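Local coordinates for SLH domain-containing protein (Pseudoflavonifractor capillosus, PDB 4OJU) that is of unknown function but carries BspA-type leucine-rich repeats, which suggest protein binding, and binds magnesium ions, at residues T15-F20 and T25-D30; P42-V45 and Q51-P54. One frame throughout, in Å; residues are numbered along the deposited sequence.

Contact 1. Residues T15-F20 and T25-D30; sequences TFEIWF and TLTRYD
T15 and R28 open the pairing of two antiparallel strands: T15 N donates to R28 O at 2.9 Å. T15 O serves the other strand. It takes T27 N at 2.9 Å and, weakly, R28 N. Two residues, T27 and R28, thus stand opposite the single T15, a classic beta bulge. Beyond it, E17 and T25 form a hydrogen-bonded pair: E17 N reaches T25 O, and T25 N reaches E17 O at 2.8 Å. T15 OG1 accepts from a water that also donates to R28 O; it is further hydrogen-bonded to Q10 OE1. A second water is hydrogen-bonded to T27 OG1 and, weakly, donates to E17 OE2. R28 NH2 forms a salt bridge with D30 OD2, just past the end of its own strand. The W19 indole turns its NE1 to T25 OG1, 2.8 Å away, with the oxygen 21° out of the ring plane. The ring gets there because CG stands anti to the carbonyl carbon (chi1 -58°). A leucine in place of W19 would probably leave T25 OG1 without this donor and uncover the side chain of E17, whose CB lies above one indole face, toward its rim. On the sheet face opposite T15, E17 and T25, F16 CE1 touches L26 CG at 3.9 Å. The hairpin lies between two further strands: 5-11 pairs with 14-19 antiparallel, and 52-58 pairs with 24-29 parallel.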
ATOM      1  N   THR A  15       4.003  24.977  19.598  1.00 24.20           N
ATOM      2  CA  THR A  15       3.113  25.057  20.759  1.00 23.49           C
ATOM      3  C   THR A  15       3.366  23.823  21.602  1.00 26.68           C
ATOM      4  O   THR A  15       3.338  22.725  21.066  1.00 23.36           O
ATOM      5  CB  THR A  15       1.619  25.147  20.381  1.00 26.62           C
ATOM      6  OG1 THR A  15       1.423  26.160  19.406  1.00 28.54           O
ATOM      7  CG2 THR A  15       0.726  25.377  21.608  1.00 25.33           C
ATOM      8  N   PHE A  16       3.565  23.996  22.910  1.00 23.90           N
ATOM      9  CA  PHE A  16       3.747  22.876  23.817  1.00 22.58           C
ATOM     10  C   PHE A  16       2.740  22.896  24.916  1.00 28.02           C
ATOM     11  O   PHE A  16       2.422  23.976  25.448  1.00 28.05           O
ATOM     12  CB  PHE A  16       5.136  22.901  24.478  1.00 23.91           C
ATOM     13  CG  PHE A  16       6.298  22.820  23.543  1.00 24.94           C
ATOM     14  CD1 PHE A  16       6.794  21.585  23.125  1.00 27.24           C
ATOM     15  CD2 PHE A  16       6.907  23.974  23.074  1.00 26.22           C
ATOM     16  CE1 PHE A  16       7.869  21.515  22.234  1.00 28.80           C
ATOM     17  CE2 PHE A  16       7.989  23.902  22.213  1.00 28.99           C
ATOM     18  CZ  PHE A  16       8.464  22.674  21.789  1.00 27.54           C
ATOM     19  N   GLU A  17       2.293  21.696  25.320  1.00 22.98           N
ATOM     20  CA  GLU A  17       1.472  21.565  26.510  1.00 23.51           C
ATOM     21  C   GLU A  17       2.340  20.892  27.547  1.00 27.62           C
ATOM     22  O   GLU A  17       2.948  19.848  27.258  1.00 24.50           O
ATOM     23  CB  GLU A  17       0.187  20.786  26.250  1.00 24.57           C
ATOM     24  CG  GLU A  17      -0.856  21.639  25.559  1.00 29.01           C
ATOM     25  CD  GLU A  17      -2.139  20.926  25.203  1.00 43.38           C
ATOM     26  OE1 GLU A  17      -2.154  19.675  25.222  1.00 36.42           O
ATOM     27  OE2 GLU A  17      -3.125  21.619  24.874  1.00 42.81           O
ATOM     28  N   ILE A  18       2.490  21.532  28.700  1.00 24.77           N
ATOM     29  CA  ILE A  18       3.257  20.994  29.820  1.00 25.02           C
ATOM     30  C   ILE A  18       2.240  20.351  30.743  1.00 30.25           C
ATOM     31  O   ILE A  18       1.314  21.034  31.181  1.00 28.55           O
ATOM     32  CB  ILE A  18       4.110  22.099  30.520  1.00 28.30           C
ATOM     33  CG1 ILE A  18       5.179  22.649  29.547  1.00 28.68           C
ATOM     34  CG2 ILE A  18       4.744  21.585  31.816  1.00 29.43           C
ATOM     35  CD1 ILE A  18       5.731  24.020  29.975  1.00 33.08           C
ATOM     36  N   TRP A  19       2.432  19.057  31.043  1.00 27.63           N
ATOM     37  CA  TRP A  19       1.552  18.235  31.869  1.00 29.83           C
ATOM     38  C   TRP A  19       1.981  18.245  33.317  1.00 29.66           C
ATOM     39  O   TRP A  19       3.152  18.467  33.596  1.00 28.54           O
ATOM     40  CB  TRP A  19       1.594  16.800  31.331  1.00 30.29           C
ATOM     41  CG  TRP A  19       1.186  16.718  29.899  1.00 32.41           C
ATOM     42  CD1 TRP A  19       2.000  16.729  28.805  1.00 34.65           C
ATOM     43  CD2 TRP A  19      -0.149  16.639  29.409  1.00 33.68           C
ATOM     44  NE1 TRP A  19       1.244  16.689  27.661  1.00 34.18           N
ATOM     45  CE2 TRP A  19      -0.081  16.641  28.002  1.00 36.79           C
ATOM     46  CE3 TRP A  19      -1.405  16.558  30.025  1.00 37.56           C
ATOM     47  CZ2 TRP A  19      -1.221  16.544  27.197  1.00 37.17           C
ATOM     48  CZ3 TRP A  19      -2.539  16.432  29.224  1.00 40.05           C
ATOM     49  CH2 TRP A  19      -2.441  16.438  27.827  1.00 39.74           C
ATOM     50  N   PHE A  20       1.057  17.959  34.251  1.00 26.05           N
ATOM     51  CA  PHE A  20       1.387  17.871  35.660  1.00 26.57           C
ATOM     52  C   PHE A  20       2.366  16.695  35.967  1.00 32.88           C
ATOM     53  O   PHE A  20       3.009  16.729  37.012  1.00 31.70           O
ATOM     54  CB  PHE A  20       0.121  17.781  36.506  1.00 29.32           C
ATOM     55  CG  PHE A  20      -0.485  19.146  36.761  1.00 30.64           C
ATOM     56  CD1 PHE A  20       0.111  20.036  37.648  1.00 33.43           C
ATOM     57  CD2 PHE A  20      -1.639  19.550  36.096  1.00 30.57           C
ATOM     58  CE1 PHE A  20      -0.445  21.299  37.872  1.00 33.85           C
ATOM     59  CE2 PHE A  20      -2.194  20.815  36.323  1.00 32.18           C
ATOM     60  CZ  PHE A  20      -1.590  21.681  37.201  1.00 31.41           C
ATOM     61  N   THR A  25       4.374  18.001  25.684  1.00 23.37           N
ATOM     62  CA  THR A  25       3.976  17.464  24.388  1.00 22.51           C
ATOM     63  C   THR A  25       4.005  18.591  23.389  1.00 25.67           C
ATOM     64  O   THR A  25       3.450  19.668  23.674  1.00 25.98           O
ATOM     65  CB  THR A  25       2.549  16.844  24.468  1.00 26.05           C
ATOM     66  OG1 THR A  25       2.587  15.732  25.347  1.00 28.43           O
ATOM     67  CG2 THR A  25       1.994  16.395  23.090  1.00 22.69           C
ATOM     68  N   LEU A  26       4.628  18.346  22.217  1.00 22.52           N
ATOM     69  CA  LEU A  26       4.623  19.297  21.105  0.50 22.24           C
ATOM     70  C   LEU A  26       3.262  19.115  20.441  1.00 25.87           C
ATOM     71  O   LEU A  26       3.021  18.076  19.817  1.00 22.76           O
ATOM     72  CB  LEU A  26       5.796  19.035  20.132  0.50 22.06           C
ATOM     73  CG  LEU A  26       6.108  20.140  19.094  0.50 26.51           C
ATOM     74  CD1 LEU A  26       7.484  19.967  18.537  0.50 26.16           C
ATOM     75  CD2 LEU A  26       5.115  20.144  17.922  0.50 26.11           C
ATOM     76  N   THR A  27       2.343  20.072  20.643  1.00 23.49           N
ATOM     77  CA  THR A  27       0.980  19.899  20.114  1.00 22.19           C
ATOM     78  C   THR A  27       0.747  20.475  18.735  1.00 24.70           C
ATOM     79  O   THR A  27      -0.137  19.980  18.028  1.00 23.26           O
ATOM     80  CB  THR A  27      -0.054  20.481  21.083  1.00 28.23           C
ATOM     81  OG1 THR A  27       0.193  21.876  21.252  1.00 27.75           O
ATOM     82  CG2 THR A  27      -0.060  19.772  22.433  1.00 28.58           C
ATOM     83  N   ARG A  28       1.500  21.524  18.348  0.50 22.93           N
ATOM     84  CA  ARG A  28       1.293  22.148  17.040  0.50 23.32           C
ATOM     85  C   ARG A  28       2.533  22.865  16.510  0.50 27.24           C
ATOM     86  O   ARG A  28       3.255  23.504  17.268  0.50 26.79           O
ATOM     87  CB  ARG A  28       0.132  23.169  17.127  0.50 23.66           C
ATOM     88  CG  ARG A  28      -0.410  23.583  15.749  0.50 36.55           C
ATOM     89  CD  ARG A  28      -1.411  24.733  15.792  0.50 45.28           C
ATOM     90  NE  ARG A  28      -0.857  26.072  15.545  0.50 59.44           N
ATOM     91  CZ  ARG A  28      -0.888  27.085  16.415  0.50 74.01           C
ATOM     92  NH1 ARG A  28      -1.443  26.927  17.611  0.50 59.07           N
ATOM     93  NH2 ARG A  28      -0.359  28.257  16.098  0.50 64.60           N
ATOM     94  N   TYR A  29       2.725  22.793  15.180  1.00 24.86           N
ATOM     95  CA  TYR A  29       3.759  23.501  14.446  1.00 25.15           C
ATOM     96  C   TYR A  29       3.047  24.504  13.550  1.00 29.82           C
ATOM     97  O   TYR A  29       2.223  24.111  12.721  1.00 28.20           O
ATOM     98  CB  TYR A  29       4.620  22.547  13.636  1.00 25.48           C
ATOM     99  CG  TYR A  29       5.700  23.231  12.829  1.00 26.85           C
ATOM    100  CD1 TYR A  29       6.911  23.600  13.419  1.00 28.25           C
ATOM    101  CD2 TYR A  29       5.545  23.443  11.464  1.00 27.34           C
ATOM    102  CE1 TYR A  29       7.949  24.139  12.662  1.00 29.00           C
ATOM    103  CE2 TYR A  29       6.564  24.010  10.700  1.00 28.26           C
ATOM    104  CZ  TYR A  29       7.776  24.328  11.298  1.00 34.05           C
ATOM    105  OH  TYR A  29       8.805  24.837  10.545  1.00 32.85           O
ATOM    106  N   ASP A  30       3.351  25.784  13.733  1.00 27.09           N
ATOM    107  CA  ASP A  30       2.726  26.843  12.959  1.00 29.00           C
ATOM    108  C   ASP A  30       3.732  27.340  11.929  1.00 32.22           C
ATOM    109  O   ASP A  30       4.645  28.090  12.258  1.00 30.16           O
ATOM    110  CB  ASP A  30       2.237  27.983  13.873  1.00 31.79           C
ATOM    111  CG  ASP A  30       1.483  29.114  13.181  1.00 42.01           C
ATOM    112  OD1 ASP A  30       1.536  29.199  11.928  1.00 42.20           O
ATOM    113  OD2 ASP A  30       0.832  29.907  13.889  1.00 45.84           O
TER
HETATM  114  O   HOH W   1       2.373  26.557  16.929  1.00 29.07           O
HETATM  115  O   HOH W   2      -2.267  22.875  21.793  1.00 42.26           O

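Contact 2. Residues P42-V45 and Q51-P54. With EDO (1,2-ethanediol), chain G.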
ATOM      1  N   PRO A  42      12.931  21.486  19.762  1.00 29.46           N
ATOM      2  CA  PRO A  42      13.703  21.579  21.024  1.00 30.00           C
ATOM      3  C   PRO A  42      13.459  20.366  21.920  1.00 33.03           C
ATOM      4  O   PRO A  42      12.359  19.803  21.926  1.00 31.13           O
ATOM      5  CB  PRO A  42      13.210  22.870  21.671  1.00 32.33           C
ATOM      6  CG  PRO A  42      11.963  23.229  20.980  1.00 36.44           C
ATOM      7  CD  PRO A  42      11.887  22.529  19.669  1.00 31.41           C
ATOM      8  N   ALA A  43      14.504  19.951  22.646  1.00 31.04           N
ATOM      9  CA  ALA A  43      14.447  18.819  23.579  1.00 30.78           C
ATOM     10  C   ALA A  43      13.751  19.209  24.888  1.00 30.00           C
ATOM     11  O   ALA A  43      13.351  18.340  25.658  1.00 29.08           O
ATOM     12  CB  ALA A  43      15.858  18.332  23.877  1.00 32.98           C
ATOM     13  N   SER A  44      13.667  20.508  25.165  1.00 25.74           N
ATOM     14  CA  SER A  44      13.019  20.982  26.378  1.00 26.49           C
ATOM     15  C   SER A  44      12.298  22.312  26.142  1.00 30.91           C
ATOM     16  O   SER A  44      12.556  22.998  25.154  1.00 31.75           O
ATOM     17  CB  SER A  44      14.022  21.113  27.524  1.00 31.33           C
ATOM     18  OG  SER A  44      14.914  22.188  27.304  1.00 41.81           O
ATOM     19  N   VAL A  45      11.378  22.650  27.040  1.00 27.90           N
ATOM     20  CA  VAL A  45      10.600  23.890  26.981  1.00 28.14           C
ATOM     21  C   VAL A  45      10.563  24.482  28.400  1.00 31.90           C
ATOM     22  O   VAL A  45      10.521  23.734  29.379  1.00 30.14           O
ATOM     23  CB  VAL A  45       9.195  23.671  26.341  1.00 31.36           C
ATOM     24  CG1 VAL A  45       8.392  22.618  27.081  1.00 30.62           C
ATOM     25  CG2 VAL A  45       8.410  24.968  26.233  1.00 31.41           C
ATOM     26  N   GLN A  51      11.018  27.152  34.838  1.00 38.84           N
ATOM     27  CA  GLN A  51      11.212  25.706  35.017  1.00 37.88           C
ATOM     28  C   GLN A  51      11.294  25.026  33.644  1.00 39.16           C
ATOM     29  O   GLN A  51      10.476  25.310  32.766  1.00 36.46           O
ATOM     30  CB  GLN A  51      10.088  25.083  35.861  1.00 38.67           C
ATOM     31  CG  GLN A  51      10.357  23.629  36.257  1.00 45.46           C
ATOM     32  CD  GLN A  51       9.450  23.116  37.359  1.00 54.39           C
ATOM     33  OE1 GLN A  51       8.957  23.869  38.208  1.00 46.67           O
ATOM     34  NE2 GLN A  51       9.241  21.805  37.392  1.00 45.91           N
ATOM     35  N   GLU A  52      12.258  24.116  33.476  1.00 37.16           N
ATOM     36  CA  GLU A  52      12.497  23.382  32.236  1.00 36.57           C
ATOM     37  C   GLU A  52      11.852  21.994  32.257  1.00 37.61           C
ATOM     38  O   GLU A  52      11.948  21.279  33.261  1.00 38.80           O
ATOM     39  CB  GLU A  52      14.002  23.246  32.019  1.00 39.54           C
ATOM     40  CG  GLU A  52      14.458  23.770  30.678  1.00 58.94           C
ATOM     41  CD  GLU A  52      15.955  23.647  30.484  1.00 88.38           C
ATOM     42  OE1 GLU A  52      16.385  22.685  29.808  1.00 92.77           O
ATOM     43  OE2 GLU A  52      16.698  24.493  31.033  1.00 73.95           O
ATOM     44  N   TYR A  53      11.212  21.615  31.149  1.00 28.82           N
ATOM     45  CA  TYR A  53      10.511  20.332  31.003  1.00 27.14           C
ATOM     46  C   TYR A  53      10.955  19.622  29.749  1.00 31.63           C
ATOM     47  O   TYR A  53      11.045  20.269  28.703  1.00 32.41           O
ATOM     48  CB  TYR A  53       8.972  20.517  30.950  1.00 26.03           C
ATOM     49  CG  TYR A  53       8.413  21.264  32.127  1.00 27.24           C
ATOM     50  CD1 TYR A  53       8.342  22.654  32.120  1.00 29.45           C
ATOM     51  CD2 TYR A  53       7.976  20.590  33.262  1.00 28.48           C
ATOM     52  CE1 TYR A  53       7.848  23.357  33.215  1.00 31.58           C
ATOM     53  CE2 TYR A  53       7.475  21.281  34.361  1.00 30.90           C
ATOM     54  CZ  TYR A  53       7.424  22.663  34.335  1.00 34.95           C
ATOM     55  OH  TYR A  53       6.904  23.344  35.385  1.00 35.15           O
ATOM     56  N   PRO A  54      11.135  18.288  29.788  1.00 27.68           N
ATOM     57  CA  PRO A  54      11.535  17.587  28.568  1.00 26.70           C
ATOM     58  C   PRO A  54      10.359  17.420  27.593  1.00 28.36           C
ATOM     59  O   PRO A  54       9.222  17.202  28.012  1.00 26.68           O
ATOM     60  CB  PRO A  54      12.027  16.232  29.093  1.00 29.29           C
ATOM     61  CG  PRO A  54      11.242  15.989  30.342  1.00 33.63           C
ATOM     62  CD  PRO A  54      11.031  17.365  30.948  1.00 29.91           C
TER
HETATM   63  C1  EDO G 203      15.077  25.480  26.973  1.00 57.55           C
HETATM   64  O1  EDO G 203      13.884  24.888  27.457  1.00 55.26           O
HETATM   65  C2  EDO G 203      14.728  26.642  26.027  1.00 59.67           C
HETATM   66  O2  EDO G 203      13.939  27.585  26.738  1.00 61.31           O
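S44 meets E52 side chain to side chain, while V45 and Y53 join the two backbones. Q51 leads into the second strand; its backbone N is held by D47 OD1 in the turn of the hairpin. E52 follows. Its OE1 accepts from S44 OG at 2.9 Å. The hydroxyl meets this oxygen from above the carboxylate, 38° out of its plane. S44 OG lies between its backbone N and carbonyl carbon (chi1 70°), and from there it also accepts from O1 of a 1,2-ethanediol at 2.9 Å. The diol, probably from the crystallisation liquor, bonds to T46 OG1 as well. The E52 backbone also takes part: its CA points a C-H at V45 O, 3.5 Å away.

Y53 and V45 form an antiparallel hydrogen-bonded pair. Y53 N donates to V45 O at 2.8 Å. V45 N returns a bond to Y53 O at 2.9 Å. The same Y53 O is approached by the CA of S44 at 3.1 Å. V45 O also lies at the edge of the tyrosine ring, near its plane. The phenol OH is bonded to D47 OD2, so D47 holds the phenol end with one carboxylate oxygen and, with the other, the Q51 backbone just ahead of the strand.

P54 is paired with S44 as a non-hydrogen-bonded pair. P54 CA makes a C-H contact to A43 O at 3.5 Å. A43 O also accepts from S76 OG, and the backbones of A43 and V55 are hydrogen-bonded next along the hairpin.

The contact is thus mainly polar. Between these segments two backbone bonds set the register. On the S44 side the hydroxyl gives its proton to E52 and accepts from the diol. Exposed E52 thus has a neutral partner here, and its carboxylate probably stays charged.

In the fold
Both contacts are antiparallel hairpin pairings in one mixed sheet, where strands 24-29 and 52-58 run side by side. Between them lies a shared apolar layer: F16 packs on P42 and V45, with F16 CD2 3.6 Å from V45 CG2, and I18 packs on Y53 and V45. Contact 1 lies deeper, its centre about 11 Å from the chain centre, with three of eight touching residues buried and one exposed. Contact 2 is nearer the surface, at about 15 Å, with two of seven buried and two exposed. Contact 1 also buries more area, 439 against 250 Å², through a longer, bulged ladder. Each has mostly polar groups on the side away from the apolar layer, though T15 is buried there.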